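Neuraminidase (Influenza A virus, PDB 4GDI) is a neuraminidase-like surface glycoprotein of a bat virus, predicted to cleave terminal sialic acid from glycoconjugates, although its putative active site has diverged. Local coordinates at residues P23-R26 with G27-W30; A104-G108 with L109-V113; C152-E156 with G157-V161. All blocks are in the same frame, centred on the assembly; numbering follows the deposited sequence.

Contact 1: residues P23-R26 with G27-W30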
loop_
_atom_site.group_PDB
_atom_site.type_symbol
_atom_site.label_atom_id
_atom_site.label_comp_id
_atom_site.label_asym_id
_atom_site.label_seq_id
_atom_site.Cartn_x
_atom_site.Cartn_y
_atom_site.Cartn_z
ATOM N N PRO A 23 13.994 -2.991 -23.434
ATOM C CA PRO A 23 12.788 -2.618 -22.695
ATOM C C PRO A 23 12.948 -2.872 -21.199
ATOM O O PRO A 23 13.328 -3.977 -20.794
ATOM C CB PRO A 23 11.716 -3.549 -23.285
ATOM C CG PRO A 23 12.483 -4.751 -23.739
ATOM C CD PRO A 23 13.818 -4.232 -24.201
ATOM N N THR A 24 12.662 -1.872 -20.380
ATOM C CA THR A 24 12.724 -2.070 -18.945
ATOM C C THR A 24 11.311 -2.283 -18.412
ATOM O O THR A 24 11.133 -2.788 -17.315
ATOM C CB THR A 24 13.388 -0.892 -18.234
ATOM O OG1 THR A 24 12.720 0.320 -18.599
ATOM C CG2 THR A 24 14.850 -0.794 -18.616
ATOM N N HIS A 25 10.313 -1.923 -19.217
ATOM C CA HIS A 25 8.919 -2.069 -18.834
ATOM C C HIS A 25 8.085 -2.144 -20.097
ATOM O O HIS A 25 8.051 -1.211 -20.880
ATOM C CB HIS A 25 8.488 -0.890 -17.939
ATOM C CG HIS A 25 7.006 -0.784 -17.724
ATOM N ND1 HIS A 25 6.363 -1.366 -16.653
ATOM C CD2 HIS A 25 6.046 -0.134 -18.429
ATOM C CE1 HIS A 25 5.069 -1.098 -16.718
ATOM N NE2 HIS A 25 4.849 -0.352 -17.785
ATOM N N ARG A 26 7.451 -3.281 -20.333
ATOM C CA ARG A 26 6.460 -3.355 -21.390
ATOM C C ARG A 26 5.153 -2.833 -20.823
ATOM O O ARG A 26 4.872 -2.985 -19.633
ATOM C CB ARG A 26 6.307 -4.787 -21.887
ATOM C CG ARG A 26 7.603 -5.348 -22.396
ATOM C CD ARG A 26 7.442 -6.723 -22.963
ATOM N NE ARG A 26 6.751 -6.678 -24.239
ATOM C CZ ARG A 26 6.826 -7.632 -25.152
ATOM N NH1 ARG A 26 7.564 -8.711 -24.926
ATOM N NH2 ARG A 26 6.163 -7.504 -26.288
ATOM N N GLY A 27 4.361 -2.189 -21.657
ATOM C CA GLY A 27 3.059 -1.741 -21.211
ATOM C C GLY A 27 2.280 -2.944 -20.721
ATOM O O GLY A 27 2.512 -4.063 -21.172
ATOM N N PHE A 28 1.366 -2.730 -19.787
ATOM C CA PHE A 28 0.505 -3.817 -19.363
ATOM C C PHE A 28 -0.260 -4.297 -20.608
ATOM O O PHE A 28 -0.704 -3.483 -21.418
ATOM C CB PHE A 28 -0.394 -3.365 -18.208
ATOM C CG PHE A 28 0.355 -3.215 -16.905
ATOM C CD1 PHE A 28 0.999 -2.026 -16.587
ATOM C CD2 PHE A 28 0.454 -4.278 -16.020
ATOM C CE1 PHE A 28 1.712 -1.895 -15.394
ATOM C CE2 PHE A 28 1.170 -4.158 -14.828
ATOM C CZ PHE A 28 1.796 -2.966 -14.517
ATOM N N PRO A 29 -0.359 -5.627 -20.788
ATOM C CA PRO A 29 -0.804 -6.231 -22.046
ATOM C C PRO A 29 -2.331 -6.297 -22.183
ATOM O O PRO A 29 -2.854 -7.343 -22.562
ATOM C CB PRO A 29 -0.232 -7.648 -21.944
ATOM C CG PRO A 29 -0.327 -7.959 -20.491
ATOM C CD PRO A 29 -0.038 -6.655 -19.777
ATOM N N TRP A 30 -3.026 -5.203 -21.881
ATOM C CA TRP A 30 -4.483 -5.166 -21.987
ATOM C C TRP A 30 -4.967 -5.253 -23.439
ATOM O O TRP A 30 -4.228 -4.966 -24.381
ATOM C CB TRP A 30 -5.040 -3.896 -21.338
ATOM C CG TRP A 30 -4.555 -3.662 -19.919
ATOM C CD1 TRP A 30 -4.177 -2.470 -19.376
ATOM C CD2 TRP A 30 -4.389 -4.642 -18.883
ATOM N NE1 TRP A 30 -3.800 -2.641 -18.065
ATOM C CE2 TRP A 30 -3.915 -3.963 -17.739
ATOM C CE3 TRP A 30 -4.593 -6.021 -18.810
ATOM C CZ2 TRP A 30 -3.643 -4.615 -16.542
ATOM C CZ3 TRP A 30 -4.327 -6.670 -17.611
ATOM C CH2 TRP A 30 -3.856 -5.965 -16.495
#
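H25, its backbone hydrogen-bonded to T358 of strand 352-362, turns its ring toward F28 just where the chain leaves the outermost strand of the last sheet of the beta-propeller. T24 and H25 both face T358 in a classic beta bulge, and R26 and G27 then carry the backbone out into a loop. The ring of H25 swings forward because CG is anti to the backbone N (chi1 168°). Its CE1 thereby meets CE1 of F28 at 3.7 Å, the phenyl atom lying at the imidazole edge, near the plane of that ring. The rings meet obliquely, planes at 67° and centroids 5.6 Å apart. R26 goes elsewhere: its chain bends at chi3 and packs against W371, with NH1 making a weak bond to S373 OG. A second subunit lies over the same loop, M95 and Y80 of that subunit packing on H25 and F28. P29 is the centre of an inverse gamma turn, with a weak hydrogen bond from W30 N to F28 O (2.9 Å). Across this turn, CB of F28 lies 3.4 Å above the indole plane of W30, offset toward the rim.

Contact 2: residues A104-G108 with L109-V113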
loop_
_atom_site.group_PDB
_atom_site.type_symbol
_atom_site.label_atom_id
_atom_site.label_comp_id
_atom_site.label_asym_id
_atom_site.label_seq_id
_atom_site.Cartn_x
_atom_site.Cartn_y
_atom_site.Cartn_z
ATOM N N ALA A 104 6.444 17.539 -15.116
ATOM C CA ALA A 104 6.888 17.306 -13.761
ATOM C C ALA A 104 8.353 16.901 -13.745
ATOM O O ALA A 104 8.877 16.342 -14.701
ATOM C CB ALA A 104 6.034 16.210 -13.102
ATOM N N CYS A 105 9.026 17.202 -12.650
ATOM C CA CYS A 105 10.428 16.841 -12.536
ATOM C C CYS A 105 10.853 16.979 -11.079
ATOM O O CYS A 105 10.420 17.914 -10.388
ATOM C CB CYS A 105 11.310 17.713 -13.454
ATOM S SG CYS A 105 10.989 19.524 -13.435
ATOM N N PHE A 106 11.694 16.039 -10.646
ATOM C CA PHE A 106 12.233 15.987 -9.286
ATOM C C PHE A 106 13.626 16.593 -9.262
ATOM O O PHE A 106 14.493 16.197 -10.043
ATOM C CB PHE A 106 12.299 14.526 -8.829
ATOM C CG PHE A 106 12.536 14.354 -7.354
ATOM C CD1 PHE A 106 11.509 14.577 -6.447
ATOM C CD2 PHE A 106 13.777 13.945 -6.879
ATOM C CE1 PHE A 106 11.716 14.403 -5.079
ATOM C CE2 PHE A 106 14.002 13.776 -5.512
ATOM C CZ PHE A 106 12.968 14.012 -4.611
ATOM N N ASP A 107 13.863 17.540 -8.360
ATOM C CA ASP A 107 15.135 18.260 -8.359
ATOM C C ASP A 107 16.174 17.696 -7.390
ATOM O O ASP A 107 17.277 18.242 -7.274
ATOM C CB ASP A 107 14.921 19.755 -8.090
ATOM C CG ASP A 107 14.444 20.055 -6.663
ATOM O OD1 ASP A 107 14.367 19.132 -5.819
ATOM O OD2 ASP A 107 14.156 21.243 -6.392
ATOM N N GLY A 108 15.826 16.605 -6.715
ATOM C CA GLY A 108 16.696 16.009 -5.713
ATOM C C GLY A 108 16.092 16.142 -4.324
ATOM O O GLY A 108 16.295 15.284 -3.473
ATOM N N LEU A 109 15.340 17.218 -4.108
ATOM C CA LEU A 109 14.615 17.436 -2.859
ATOM C C LEU A 109 13.113 17.259 -2.985
ATOM O O LEU A 109 12.488 16.551 -2.186
ATOM C CB LEU A 109 14.889 18.847 -2.338
ATOM C CG LEU A 109 16.187 18.994 -1.538
ATOM C CD1 LEU A 109 17.325 18.242 -2.212
ATOM C CD2 LEU A 109 16.532 20.456 -1.371
ATOM N N LYS A 110 12.525 17.924 -3.975
ATOM C CA LYS A 110 11.082 17.915 -4.122
ATOM C C LYS A 110 10.634 17.818 -5.591
ATOM O O LYS A 110 11.402 18.099 -6.498
ATOM C CB LYS A 110 10.498 19.176 -3.500
ATOM C CG LYS A 110 10.774 19.331 -2.017
ATOM C CD LYS A 110 9.965 18.356 -1.188
ATOM C CE LYS A 110 10.101 18.650 0.303
ATOM N NZ LYS A 110 9.206 17.786 1.125
ATOM N N TRP A 111 9.384 17.413 -5.800
ATOM C CA TRP A 111 8.769 17.466 -7.115
ATOM C C TRP A 111 8.291 18.866 -7.443
ATOM O O TRP A 111 7.596 19.489 -6.642
ATOM C CB TRP A 111 7.554 16.542 -7.185
ATOM C CG TRP A 111 7.906 15.103 -7.278
ATOM C CD1 TRP A 111 7.916 14.201 -6.259
ATOM C CD2 TRP A 111 8.299 14.387 -8.457
ATOM N NE1 TRP A 111 8.296 12.968 -6.726
ATOM C CE2 TRP A 111 8.529 13.050 -8.071
ATOM C CE3 TRP A 111 8.476 14.746 -9.800
ATOM C CZ2 TRP A 111 8.932 12.064 -8.979
ATOM C CZ3 TRP A 111 8.885 13.773 -10.703
ATOM C CH2 TRP A 111 9.117 12.443 -10.284
ATOM N N THR A 112 8.686 19.351 -8.615
ATOM C CA THR A 112 8.033 20.485 -9.253
ATOM C C THR A 112 7.033 19.930 -10.273
ATOM O O THR A 112 7.385 19.098 -11.115
ATOM C CB THR A 112 9.035 21.378 -9.993
ATOM O OG1 THR A 112 10.034 21.854 -9.080
ATOM C CG2 THR A 112 8.335 22.554 -10.627
ATOM N N VAL A 113 5.793 20.386 -10.182
ATOM C CA VAL A 113 4.729 19.950 -11.075
ATOM C C VAL A 113 4.073 21.181 -11.669
ATOM O O VAL A 113 3.749 22.108 -10.943
ATOM C CB VAL A 113 3.647 19.143 -10.312
ATOM C CG1 VAL A 113 2.479 18.804 -11.236
ATOM C CG2 VAL A 113 4.244 17.879 -9.683
HETATM O O HOH W 1 11.711 19.889 -8.617
#
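F106 lies across one face of W111, its CB 3.8 Å from the centroid of the six-membered ring and almost on the ring normal, a CH-pi contact. The two belong to the beta-hairpin of strands 101-106 and 111-117, the first pair of a four-stranded propeller blade, and form a non-hydrogen-bonded antiparallel pair. With CG of F106 anti to its backbone N, the phenyl ring extends over the pyrrole part of the indole. There its edge meets the face in an edge-to-face pair, planes at 60°, CD1 of F106 lying 3.6 Å from NE1 of W111. A104 and V113 share this side of the sheet, touching through CB and CG2.

The opposite side carries T112 and the disulfide-bonded C105, whose backbones exchange two hydrogen bonds, C105 N to T112 O and T112 N to C105 O. Beside this pair, water 1 donates to C105 O and to K110 O and accepts from T112 OG1 at 2.6 Å, pinning the strands where they begin to part.

Beyond it the loop is built round D107. Its N bonds to K110 O, and its carboxylate folds over the turn: OD1 takes L109 N at 2.7 Å, an Asx turn, and K110 N at 2.9 Å. The two N-H groups arrive from opposite faces of the carboxylate plane, which should hold the group's rotation firmly. OD2 has its own partner, the hydroxyl of Y129 on the next strand. The straighter of the two OD1 bonds is that from K110 N, 169° at the hydrogen, although its donor lies 30° out of the carboxylate plane.

Contact 3: residues C152-E156 with G157-V161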
loop_
_atom_site.group_PDB
_atom_site.type_symbol
_atom_site.label_atom_id
_atom_site.label_comp_id
_atom_site.label_asym_id
_atom_site.label_seq_id
_atom_site.Cartn_x
_atom_site.Cartn_y
_atom_site.Cartn_z
ATOM N N CYS A 152 10.023 17.864 -17.029
ATOM C CA CYS A 152 10.832 19.068 -17.062
ATOM C C CYS A 152 12.264 18.700 -16.641
ATOM O O CYS A 152 12.530 17.578 -16.222
ATOM C CB CYS A 152 10.215 20.218 -16.231
ATOM S SG CYS A 152 9.405 19.792 -14.690
ATOM N N ILE A 153 13.188 19.632 -16.798
ATOM C CA ILE A 153 14.596 19.333 -16.645
ATOM C C ILE A 153 15.200 20.109 -15.483
ATOM O O ILE A 153 15.203 21.348 -15.497
ATOM C CB ILE A 153 15.370 19.703 -17.932
ATOM C CG1 ILE A 153 14.880 18.870 -19.115
ATOM C CG2 ILE A 153 16.845 19.476 -17.749
ATOM C CD1 ILE A 153 14.926 17.359 -18.856
ATOM N N CYS A 154 15.715 19.387 -14.485
ATOM C CA CYS A 154 16.346 20.021 -13.309
ATOM C C CYS A 154 17.866 19.863 -13.311
ATOM O O CYS A 154 18.392 18.785 -13.570
ATOM C CB CYS A 154 15.765 19.456 -12.014
ATOM S SG CYS A 154 14.013 19.780 -11.782
ATOM N N ILE A 155 18.561 20.969 -13.056
ATOM C CA ILE A 155 20.010 20.992 -12.940
ATOM C C ILE A 155 20.392 21.813 -11.708
ATOM O O ILE A 155 20.135 23.012 -11.665
ATOM C CB ILE A 155 20.679 21.678 -14.147
ATOM C CG1 ILE A 155 20.237 21.049 -15.455
ATOM C CG2 ILE A 155 22.201 21.580 -14.051
ATOM C CD1 ILE A 155 20.788 21.779 -16.644
ATOM N N GLU A 156 20.978 21.165 -10.708
ATOM C CA GLU A 156 21.454 21.872 -9.516
ATOM C C GLU A 156 20.389 22.779 -8.912
ATOM O O GLU A 156 20.688 23.872 -8.497
ATOM C CB GLU A 156 22.693 22.720 -9.858
ATOM C CG GLU A 156 23.937 21.901 -10.173
ATOM C CD GLU A 156 24.864 22.567 -11.191
ATOM O OE1 GLU A 156 24.593 23.717 -11.602
ATOM O OE2 GLU A 156 25.863 21.928 -11.591
ATOM N N GLY A 157 19.143 22.330 -8.875
ATOM C CA GLY A 157 18.096 23.098 -8.234
ATOM C C GLY A 157 17.319 24.047 -9.133
ATOM O O GLY A 157 16.275 24.549 -8.727
ATOM N N SER A 158 17.830 24.329 -10.328
ATOM C CA SER A 158 17.058 25.081 -11.321
ATOM C C SER A 158 16.340 24.117 -12.276
ATOM O O SER A 158 16.979 23.249 -12.873
ATOM C CB SER A 158 17.974 26.000 -12.143
ATOM O OG SER A 158 18.581 27.001 -11.350
ATOM N N CYS A 159 15.033 24.280 -12.438
ATOM C CA CYS A 159 14.256 23.422 -13.338
ATOM C C CYS A 159 13.739 24.203 -14.556
ATOM O O CYS A 159 13.225 25.314 -14.428
ATOM C CB CYS A 159 13.092 22.786 -12.574
ATOM S SG CYS A 159 13.629 21.723 -11.178
ATOM N N PHE A 160 13.862 23.611 -15.738
ATOM C CA PHE A 160 13.507 24.298 -16.974
ATOM C C PHE A 160 12.377 23.567 -17.690
ATOM O O PHE A 160 12.337 22.339 -17.704
ATOM C CB PHE A 160 14.727 24.373 -17.885
ATOM C CG PHE A 160 15.905 25.045 -17.247
ATOM C CD1 PHE A 160 16.745 24.341 -16.400
ATOM C CD2 PHE A 160 16.180 26.382 -17.508
ATOM C CE1 PHE A 160 17.847 24.965 -15.802
ATOM C CE2 PHE A 160 17.280 27.013 -16.906
ATOM C CZ PHE A 160 18.104 26.298 -16.052
ATOM N N VAL A 161 11.450 24.322 -18.267
ATOM C CA VAL A 161 10.347 23.724 -19.007
ATOM C C VAL A 161 9.972 24.633 -20.164
ATOM O O VAL A 161 10.097 25.851 -20.066
ATOM C CB VAL A 161 9.143 23.492 -18.105
ATOM C CG1 VAL A 161 8.609 24.817 -17.566
ATOM C CG2 VAL A 161 8.060 22.736 -18.837
HETATM O O HOH W 2 21.125 26.075 -10.108
#
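The covalent link across this hairpin joins C154 and C159, with SG to SG 2.1 Å and a disulfide torsion of 100°. Both sulfurs sit anti to their own carbonyl carbons, which turns them toward each other across a non-hydrogen-bonded pair whose CA atoms are 4.0 Å apart.

Backbone hydrogen bonds flank it on both sides. I153 and F160 exchange two, the one from F160 N to I153 O being short at 2.6 Å. I155 and S158 exchange another two; S158 N reaches I155 O from above the carbonyl plane, at 3.0 Å, and so closes the turn. E156 and G157 form its corners, both with positive phi.

Apolar contact is modest: CD1 of I155 comes to CE1 of F160 at 4.4 Å, and CB of C152 touches CB of V161 at 3.9 Å. The edge of the F160 ring lies against a carbonyl oxygen, CD1 3.5 Å from I153 O.

Water 2 donates to E156 O (2.8 Å) and is hydrogen-bonded to S158 OG, which also pairs with E178 OE2, while E156 OE1 makes a salt bridge with K229.

E178 and Q180 belong to a calcium site seen for this protein; E178 carries no ion in this chain, but S158 would probably lie in the site's second shell when filled. The whole is a two-residue type I' beta-hairpin, clamped by a cross-strand disulfide, at the start of a propeller blade.

Overall arrangement
From the N terminus the three contacts follow in series, and none nests in or crosses another. Contact 1 comes first, where the outermost strand of the sheet completed by strands near the C terminus gives way to a loop at a subunit interface. Contacts 2 and 3 are tight hairpin closures, each between the first two strands of successive propeller blades, with centres 8 Å apart. They touch directly: the C105–C152 disulfide bonds one blade to the next, A104 O probably accepts from C152 N, and C154 SG packs on C105 SG and D107 CB. Contact 1 stays apart, its nearest atoms about 15 Å from contact 2 and about 17 Å from contact 3.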